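Local coordinates for protein DR2417 (Deinococcus radiodurans, PDB 4XWW) that acts as a metal-dependent ribonuclease of the metallo-beta-lactamase superfamily, probably degrading RNA from its 5' end and taking part in RNA maturation, at residues 144-149 / 161-166; 202-207 / 435-440. All coordinates share one frame; numbering follows the deposited sequence.

Interaction 1: residues 144-149 / 161-166; sequences FVAEFF and YILKTP
E147 and K164 reach across neighbouring antiparallel strands to form a salt bridge, with OE1 of E147 2.8 Å from NZ of K164. The lysine nitrogen meets this oxygen on its anti side, 25° out of the carboxylate plane. Both chains are extended beyond CG, and K164 crosses E147 obliquely, its CE passing 4.0 Å from CB of E147; long charged chains suit this diagonal. In the backbone that carries them, V145 with K164 and E147 with I162 are hydrogen-bonded pairs, the shortest bond being K164 N to V145 O at 2.7 Å. A146 with L163, between them, and F148 with Y161, beyond E147, are non-hydrogen-bonded pairs; the small A146 lets CD1 of L163 settle 4.0 Å from its CB. At one end CD1 of F144 packs 3.8 Å from CD2 of L163. At the other, F149 places CG between its backbone N and carbonyl carbon (chi1 59°), starting the ring back over the partner strand: CE1 of F149 packs on backbone, 3.3 Å from Y161 N, and 3.8 Å from CG1 of I162.

Further out, R194 also bridges E147 OE1 and E137 bridges K164 NZ, giving the buried carboxylate two cationic partners. Strands 137-140 and 168-172 flank this hairpin. Y161 and L163 meet F37 of strand 34-39 in the other sheet of the metallo-beta-lactamase sandwich; R194 of helix 192-201 lies on the E147 and K164 face.

Interaction 2: residues 202-207 / 435-440; sequences GVLLLI and VNLGPD
L437 pushes its branched end between L204 and L205, and following it outward from CB gives most of the side-chain contact. The side chain leaves its backbone heading toward segment 202-207, and CG, anti to the backbone N (chi1 179°), continues the approach. CG is the first atom to touch, 3.6 Å from CD2 of L204. Beyond it the chain forks. CD1 lies 3.9 Å from CG of L204, while CD2 of L437 fits between two leucines, 3.7 Å from CD2 of L204 and 3.8 Å from CB of L205. L204 and L437 therefore meet tip to tip, each offering its branched isopropyl end, whereas L205 comes against L437 mainly through its CB. Leucine suits all three places: its fork, at CG, is set off from the main chain by one methylene (CB), so it can help span a gap in which the CA atoms of L205 and L437 are 8.1 Å apart.

L204 also leans on the main chain where strand 433-438 ends. CD1 of L204 is 3.7 Å from O of G438. The same L204 CD1 is 3.8 Å from P439 O. These are van der Waals contacts; P439 O takes its hydrogen bond from K397. Glycine suits position 438 for a local reason: a CB there would be crowded by CD of P439.

F398 touches both L204 and L437, and F442 touches L205 and L437, so aromatic rings from both sheets extend the cluster. The contact joins the two sheets of the metallo-beta-lactamase sandwich face to face. With no hydrogen bond or charge pair between the segments, their cohesion rests on dispersion and the exclusion of water, and depends on close fit rather than on bond direction.

Both interactions reach one seven-stranded sheet: interaction 1 lies wholly within it, and interaction 2 enters it through strand 205-209, while strand 433-438 is in the opposing sheet. Strand 168-172 joins the hairpin to strand 205-209. Their centres are 13 Å apart and their nearest atoms about 5 Å, without touching. Interaction 1 builds the sheet edge to edge by hydrogen bonds, while interaction 2 packs it against its partner. Interaction 1 approaches the zinc site, probably catalytic: the side chain of Y161 is about 12 Å from a bound zinc ion and about 9 Å from those of the zinc ligands H84 and H89. Neither touches the RNA, whose closest approaches are about 15 Å and 14 Å, respectively.

Interaction 1: residues 144-149 / 161-166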
loop_
_atom_site.group_PDB
_atom_site.type_symbol
_atom_site.label_atom_id
_atom_site.label_comp_id
_atom_site.label_asym_id
_atom_site.label_seq_id
_atom_site.Cartn_x
_atom_site.Cartn_y
_atom_site.Cartn_z
ATOM N N PHE A 144 -2.062 -42.419 -11.633
ATOM C CA PHE A 144 -1.115 -41.410 -11.173
ATOM C C PHE A 144 0.039 -41.972 -10.352
ATOM O O PHE A 144 -0.172 -42.753 -9.417
ATOM C CB PHE A 144 -1.831 -40.362 -10.318
ATOM C CG PHE A 144 -2.826 -39.533 -11.062
ATOM C CD1 PHE A 144 -2.407 -38.507 -11.892
ATOM C CD2 PHE A 144 -4.183 -39.738 -10.891
ATOM C CE1 PHE A 144 -3.327 -37.720 -12.561
ATOM C CE2 PHE A 144 -5.109 -38.951 -11.556
ATOM C CZ PHE A 144 -4.678 -37.940 -12.390
ATOM N N VAL A 145 1.251 -41.545 -10.693
ATOM C CA VAL A 145 2.409 -41.725 -9.826
ATOM C C VAL A 145 3.138 -40.393 -9.669
ATOM O O VAL A 145 3.400 -39.702 -10.667
ATOM C CB VAL A 145 3.375 -42.785 -10.370
ATOM C CG1 VAL A 145 4.623 -42.857 -9.507
ATOM C CG2 VAL A 145 2.680 -44.145 -10.458
ATOM N N ALA A 146 3.441 -40.016 -8.425
ATOM C CA ALA A 146 4.127 -38.750 -8.163
ATOM C C ALA A 146 5.517 -38.993 -7.592
ATOM O O ALA A 146 5.669 -39.773 -6.655
ATOM C CB ALA A 146 3.307 -37.886 -7.204
ATOM N N GLU A 147 6.513 -38.316 -8.161
ATOM C CA GLU A 147 7.896 -38.412 -7.718
ATOM C C GLU A 147 8.378 -37.068 -7.178
ATOM O O GLU A 147 8.357 -36.066 -7.895
ATOM C CB GLU A 147 8.803 -38.864 -8.869
ATOM C CG GLU A 147 10.253 -39.099 -8.413
ATOM C CD GLU A 147 11.202 -39.464 -9.549
ATOM O OE1 GLU A 147 10.727 -39.787 -10.653
ATOM O OE2 GLU A 147 12.430 -39.402 -9.340
ATOM N N PHE A 148 8.845 -37.056 -5.934
ATOM C CA PHE A 148 9.246 -35.820 -5.277
ATOM C C PHE A 148 10.702 -35.502 -5.577
ATOM O O PHE A 148 11.524 -36.408 -5.644
ATOM C CB PHE A 148 9.029 -35.936 -3.761
ATOM C CG PHE A 148 7.581 -36.000 -3.354
ATOM C CD1 PHE A 148 6.861 -37.176 -3.477
ATOM C CD2 PHE A 148 6.945 -34.887 -2.825
ATOM C CE1 PHE A 148 5.527 -37.236 -3.108
ATOM C CE2 PHE A 148 5.612 -34.947 -2.448
ATOM C CZ PHE A 148 4.906 -36.126 -2.589
ATOM N N PHE A 149 11.035 -34.224 -5.751
ATOM C CA PHE A 149 12.445 -33.853 -5.813
ATOM C C PHE A 149 12.674 -32.499 -5.122
ATOM O O PHE A 149 11.757 -31.688 -4.967
ATOM C CB PHE A 149 12.953 -33.832 -7.259
ATOM C CG PHE A 149 12.219 -32.873 -8.143
ATOM C CD1 PHE A 149 11.081 -33.275 -8.829
ATOM C CD2 PHE A 149 12.663 -31.563 -8.293
ATOM C CE1 PHE A 149 10.397 -32.396 -9.649
ATOM C CE2 PHE A 149 11.975 -30.657 -9.111
ATOM C CZ PHE A 149 10.833 -31.072 -9.787
ATOM N N TYR A 161 7.579 -31.796 -7.946
ATOM C CA TYR A 161 7.245 -33.194 -8.219
ATOM C C TYR A 161 7.026 -33.430 -9.706
ATOM O O TYR A 161 6.698 -32.520 -10.468
ATOM C CB TYR A 161 5.997 -33.646 -7.426
ATOM C CG TYR A 161 4.767 -32.850 -7.775
ATOM C CD1 TYR A 161 4.482 -31.668 -7.112
ATOM C CD2 TYR A 161 3.907 -33.259 -8.790
ATOM C CE1 TYR A 161 3.373 -30.905 -7.452
ATOM C CE2 TYR A 161 2.802 -32.509 -9.133
ATOM C CZ TYR A 161 2.534 -31.341 -8.454
ATOM O OH TYR A 161 1.442 -30.595 -8.803
ATOM N N ILE A 162 7.222 -34.675 -10.103
ATOM C CA ILE A 162 6.824 -35.130 -11.420
ATOM C C ILE A 162 5.608 -36.028 -11.274
ATOM O O ILE A 162 5.650 -37.041 -10.566
ATOM C CB ILE A 162 7.962 -35.877 -12.126
ATOM C CG1 ILE A 162 9.163 -34.931 -12.226
ATOM C CG2 ILE A 162 7.488 -36.386 -13.492
ATOM C CD1 ILE A 162 10.444 -35.515 -12.742
ATOM N N LEU A 163 4.518 -35.613 -11.908
ATOM C CA LEU A 163 3.294 -36.385 -11.923
ATOM C C LEU A 163 3.209 -37.162 -13.217
ATOM O O LEU A 163 3.063 -36.582 -14.293
ATOM C CB LEU A 163 2.078 -35.472 -11.763
ATOM C CG LEU A 163 0.759 -36.199 -11.527
ATOM C CD1 LEU A 163 0.780 -36.899 -10.169
ATOM C CD2 LEU A 163 -0.428 -35.251 -11.642
ATOM N N LYS A 164 3.315 -38.477 -13.099
ATOM C CA LYS A 164 3.338 -39.362 -14.257
ATOM C C LYS A 164 1.929 -39.850 -14.492
ATOM O O LYS A 164 1.307 -40.399 -13.596
ATOM C CB LYS A 164 4.327 -40.500 -14.026
ATOM C CG LYS A 164 5.723 -39.982 -13.622
ATOM C CD LYS A 164 6.628 -41.053 -13.020
ATOM C CE LYS A 164 7.894 -40.403 -12.457
ATOM N NZ LYS A 164 8.894 -41.402 -11.957
ATOM N N THR A 165 1.406 -39.582 -15.683
ATOM C CA THR A 165 0.002 -39.833 -15.990
ATOM C C THR A 165 -0.085 -40.641 -17.283
ATOM O O THR A 165 0.914 -40.783 -17.976
ATOM C CB THR A 165 -0.788 -38.522 -16.148
ATOM O OG1 THR A 165 -0.617 -38.018 -17.473
ATOM C CG2 THR A 165 -0.325 -37.469 -15.133
ATOM N N PRO A 166 -1.280 -41.166 -17.618
ATOM C CA PRO A 166 -1.398 -41.899 -18.889
ATOM C C PRO A 166 -1.102 -41.080 -20.158
ATOM O O PRO A 166 -0.861 -41.671 -21.214
ATOM C CB PRO A 166 -2.866 -42.347 -18.896
ATOM C CG PRO A 166 -3.234 -42.414 -17.459
ATOM C CD PRO A 166 -2.491 -41.313 -16.787
#

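Interaction 2: residues 202-207 / 435-440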
loop_
_atom_site.group_PDB
_atom_site.type_symbol
_atom_site.label_atom_id
_atom_site.label_comp_id
_atom_site.label_asym_id
_atom_site.label_seq_id
_atom_site.Cartn_x
_atom_site.Cartn_y
_atom_site.Cartn_z
ATOM N N GLY A 202 11.255 -36.536 -21.331
ATOM C CA GLY A 202 10.143 -35.844 -21.954
ATOM C C GLY A 202 9.235 -35.239 -20.892
ATOM O O GLY A 202 8.685 -35.961 -20.068
ATOM N N VAL A 203 9.114 -33.914 -20.875
ATOM C CA VAL A 203 8.125 -33.242 -20.035
ATOM C C VAL A 203 6.978 -32.763 -20.940
ATOM O O VAL A 203 7.187 -31.926 -21.820
ATOM C CB VAL A 203 8.741 -32.044 -19.268
ATOM C CG1 VAL A 203 7.658 -31.232 -18.519
ATOM C CG2 VAL A 203 9.835 -32.523 -18.303
ATOM N N LEU A 204 5.779 -33.321 -20.763
ATOM C CA LEU A 204 4.617 -32.854 -21.532
ATOM C C LEU A 204 4.158 -31.459 -21.102
ATOM O O LEU A 204 3.880 -30.580 -21.938
ATOM C CB LEU A 204 3.459 -33.845 -21.388
ATOM C CG LEU A 204 2.173 -33.478 -22.139
ATOM C CD1 LEU A 204 2.425 -33.442 -23.641
ATOM C CD2 LEU A 204 1.094 -34.488 -21.826
ATOM N N LEU A 205 4.058 -31.263 -19.795
ATOM C CA LEU A 205 3.594 -29.994 -19.253
ATOM C C LEU A 205 4.502 -29.534 -18.129
ATOM O O LEU A 205 4.783 -30.287 -17.199
ATOM C CB LEU A 205 2.159 -30.115 -18.738
ATOM C CG LEU A 205 1.626 -28.905 -17.969
ATOM C CD1 LEU A 205 1.498 -27.713 -18.901
ATOM C CD2 LEU A 205 0.288 -29.266 -17.358
ATOM N N LEU A 206 4.954 -28.287 -18.224
ATOM C CA LEU A 206 5.651 -27.649 -17.113
ATOM C C LEU A 206 4.731 -26.649 -16.393
ATOM O O LEU A 206 4.054 -25.824 -17.035
ATOM C CB LEU A 206 6.907 -26.931 -17.607
ATOM C CG LEU A 206 7.588 -26.020 -16.571
ATOM C CD1 LEU A 206 8.261 -26.872 -15.470
ATOM C CD2 LEU A 206 8.613 -25.114 -17.248
ATOM N N ILE A 207 4.687 -26.751 -15.069
ATOM C CA ILE A 207 4.022 -25.752 -14.228
ATOM C C ILE A 207 5.098 -25.081 -13.377
ATOM O O ILE A 207 5.786 -25.748 -12.590
ATOM C CB ILE A 207 2.923 -26.412 -13.342
ATOM C CG1 ILE A 207 1.926 -27.211 -14.194
ATOM C CG2 ILE A 207 2.188 -25.359 -12.489
ATOM C CD1 ILE A 207 0.920 -27.966 -13.344
ATOM N N VAL A 435 -8.108 -27.197 -17.706
ATOM C CA VAL A 435 -7.082 -27.230 -18.732
ATOM C C VAL A 435 -6.932 -28.668 -19.214
ATOM O O VAL A 435 -6.538 -29.558 -18.452
ATOM C CB VAL A 435 -5.737 -26.683 -18.222
ATOM C CG1 VAL A 435 -4.704 -26.690 -19.347
ATOM C CG2 VAL A 435 -5.919 -25.259 -17.669
ATOM N N ASN A 436 -7.272 -28.905 -20.475
ATOM C CA ASN A 436 -7.180 -30.255 -21.014
ATOM C C ASN A 436 -5.814 -30.552 -21.584
ATOM O O ASN A 436 -5.280 -29.788 -22.376
ATOM C CB ASN A 436 -8.248 -30.483 -22.076
ATOM C CG ASN A 436 -9.496 -31.084 -21.497
ATOM O OD1 ASN A 436 -10.362 -30.373 -21.000
ATOM N ND2 ASN A 436 -9.577 -32.404 -21.518
ATOM N N LEU A 437 -5.257 -31.685 -21.179
ATOM C CA LEU A 437 -3.902 -32.017 -21.567
ATOM C C LEU A 437 -3.849 -33.422 -22.145
ATOM O O LEU A 437 -4.288 -34.382 -21.515
ATOM C CB LEU A 437 -2.955 -31.886 -20.367
ATOM C CG LEU A 437 -1.482 -32.237 -20.601
ATOM C CD1 LEU A 437 -0.797 -31.107 -21.331
ATOM C CD2 LEU A 437 -0.765 -32.544 -19.300
ATOM N N GLY A 438 -3.332 -33.516 -23.363
ATOM C CA GLY A 438 -3.068 -34.788 -24.003
ATOM C C GLY A 438 -1.726 -34.712 -24.701
ATOM O O GLY A 438 -1.075 -33.674 -24.677
ATOM N N PRO A 439 -1.299 -35.818 -25.326
ATOM C CA PRO A 439 -0.003 -35.837 -26.013
ATOM C C PRO A 439 0.170 -34.697 -27.016
ATOM O O PRO A 439 1.291 -34.216 -27.189
ATOM C CB PRO A 439 -0.016 -37.201 -26.711
ATOM C CG PRO A 439 -0.797 -38.052 -25.751
ATOM C CD PRO A 439 -1.912 -37.158 -25.276
ATOM N N ASP A 440 -0.917 -34.266 -27.652
ATOM C CA ASP A 440 -0.881 -33.107 -28.534
ATOM C C ASP A 440 -2.104 -32.220 -28.328
ATOM O O ASP A 440 -2.626 -31.636 -29.277
ATOM C CB ASP A 440 -0.795 -33.527 -30.004
ATOM C CG ASP A 440 -0.344 -32.382 -30.895
ATOM O OD1 ASP A 440 0.562 -31.643 -30.455
ATOM O OD2 ASP A 440 -0.899 -32.201 -32.002
#